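Local coordinates for protein minor pilin subunit PapF (Escherichia coli, PDB 2W07) that is a minor subunit of P pili, the surface filaments that probably enable the bacterium to colonize the epithelium of host organs, at residues 64-69 with 73-78. The protein carries 1 engineered substitution. Residues are numbered along the deposited sequence; the frame is centred on the assembly and turned at random.
Sequences NTMGGG and VLATNI
Thr-65 and Leu-74 come nearest across the two backbones, with CA atoms 4.5 Å apart, and one hydrogen bond joins the segments: Ala-75 N donates to Asn-64 O over 2.9 Å. Its N-H...O angle of 165° is nearly straight. The same oxygen receives a CA-H...O contact from Leu-74 CA at 3.3 Å, and Leu-74 CD2 also reaches it. Thr-65 CA approaches Val-73 O at 3.5 Å in a second such contact, with Thr-65 CG2 against that oxygen too. In the incomplete immunoglobulin-like fold of chaperone-usher pilins, 64-69 belongs to the loop that leads from strand 57-62 into strand 73-75, an outermost strand of the five-stranded antiparallel sheet within this chain, hydrogen-bonded to strand 81-87 through Leu-74 and Ile-83. Met-66 supplies the apolar contact. Its CG lies 3.7 Å from Ala-75 CB, which points toward the loop. A bend at chi3 (-63°) brings Met-66 CE to 3.6 Å from Val-73 CG1, the branch anti to the backbone N (chi1 -178°). Phe-125 of strand 116-126 touches both Met-66 and Val-73.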
loop_
_atom_site.group_PDB
_atom_site.type_symbol
_atom_site.label_atom_id
_atom_site.label_comp_id
_atom_site.label_asym_id
_atom_site.label_seq_id
_atom_site.Cartn_x
_atom_site.Cartn_y
_atom_site.Cartn_z
ATOM N N ASN B 64 -11.615 12.523 7.308
ATOM C CA ASN B 64 -12.705 13.488 7.225
ATOM C C ASN B 64 -12.151 14.862 6.876
ATOM O O ASN B 64 -11.159 15.305 7.453
ATOM C CB ASN B 64 -13.446 13.565 8.557
ATOM C CG ASN B 64 -13.904 12.210 9.040
ATOM O OD1 ASN B 64 -14.538 11.456 8.295
ATOM N ND2 ASN B 64 -13.591 11.888 10.291
ATOM N N THR B 65 -12.797 15.531 5.930
ATOM C CA THR B 65 -12.369 16.852 5.493
ATOM C C THR B 65 -13.432 17.894 5.813
ATOM O O THR B 65 -14.606 17.554 5.976
ATOM C CB THR B 65 -12.108 16.869 3.974
ATOM O OG1 THR B 65 -13.280 16.421 3.286
ATOM C CG2 THR B 65 -10.955 15.953 3.623
ATOM N N MET B 66 -13.019 19.156 5.920
ATOM C CA MET B 66 -13.966 20.234 6.194
ATOM C C MET B 66 -14.529 20.667 4.853
ATOM O O MET B 66 -13.973 20.331 3.805
ATOM C CB MET B 66 -13.281 21.448 6.837
ATOM C CG MET B 66 -12.554 21.191 8.146
ATOM S SD MET B 66 -12.171 22.753 8.993
ATOM C CE MET B 66 -11.075 23.528 7.802
ATOM N N GLY B 67 -15.626 21.416 4.882
ATOM C CA GLY B 67 -16.200 21.898 3.640
ATOM C C GLY B 67 -15.225 22.861 2.989
ATOM O O GLY B 67 -14.148 23.118 3.524
ATOM N N GLY B 68 -15.589 23.396 1.832
ATOM C CA GLY B 68 -14.707 24.330 1.161
ATOM C C GLY B 68 -13.936 23.730 -0.000
ATOM O O GLY B 68 -14.143 22.574 -0.374
ATOM N N GLY B 69 -13.028 24.518 -0.564
ATOM C CA GLY B 69 -12.256 24.050 -1.695
ATOM C C GLY B 69 -10.867 23.537 -1.382
ATOM O O GLY B 69 -10.120 23.235 -2.303
ATOM N N VAL B 73 -6.874 19.405 3.939
ATOM C CA VAL B 73 -7.250 19.761 5.296
ATOM C C VAL B 73 -8.208 18.776 5.937
ATOM O O VAL B 73 -9.262 18.463 5.385
ATOM C CB VAL B 73 -7.882 21.172 5.337
ATOM C CG1 VAL B 73 -8.220 21.552 6.766
ATOM C CG2 VAL B 73 -6.920 22.184 4.732
ATOM N N LEU B 74 -7.825 18.295 7.114
ATOM C CA LEU B 74 -8.630 17.351 7.870
ATOM C C LEU B 74 -9.501 18.117 8.847
ATOM O O LEU B 74 -9.071 19.112 9.423
ATOM C CB LEU B 74 -7.730 16.404 8.666
ATOM C CG LEU B 74 -6.798 15.462 7.907
ATOM C CD1 LEU B 74 -5.816 14.825 8.880
ATOM C CD2 LEU B 74 -7.629 14.403 7.197
ATOM N N ALA B 75 -10.728 17.654 9.036
ATOM C CA ALA B 75 -11.622 18.296 9.982
ATOM C C ALA B 75 -11.212 17.774 11.350
ATOM O O ALA B 75 -10.529 16.753 11.453
ATOM C CB ALA B 75 -13.073 17.918 9.680
ATOM N N THR B 76 -11.603 18.481 12.400
ATOM C CA THR B 76 -11.281 18.057 13.756
ATOM C C THR B 76 -12.592 17.953 14.523
ATOM O O THR B 76 -13.661 17.954 13.918
ATOM C CB THR B 76 -10.375 19.075 14.461
ATOM O OG1 THR B 76 -11.111 20.282 14.696
ATOM C CG2 THR B 76 -9.150 19.380 13.606
ATOM N N ASN B 77 -12.511 17.862 15.848
ATOM C CA ASN B 77 -13.715 17.777 16.667
ATOM C C ASN B 77 -14.135 19.183 17.079
ATOM O O ASN B 77 -14.770 19.385 18.115
ATOM C CB ASN B 77 -13.470 16.898 17.901
ATOM C CG ASN B 77 -12.390 17.447 18.814
ATOM O OD1 ASN B 77 -11.284 17.761 18.373
ATOM N ND2 ASN B 77 -12.703 17.551 20.101
ATOM N N ILE B 78 -13.762 20.151 16.248
ATOM C CA ILE B 78 -14.091 21.555 16.466
ATOM C C ILE B 78 -14.549 22.135 15.135
ATOM O O ILE B 78 -13.813 22.100 14.150
ATOM C CB ILE B 78 -12.874 22.362 16.960
ATOM C CG1 ILE B 78 -12.437 21.862 18.335
ATOM C CG2 ILE B 78 -13.224 23.842 17.027
ATOM C CD1 ILE B 78 -11.336 22.695 18.977
#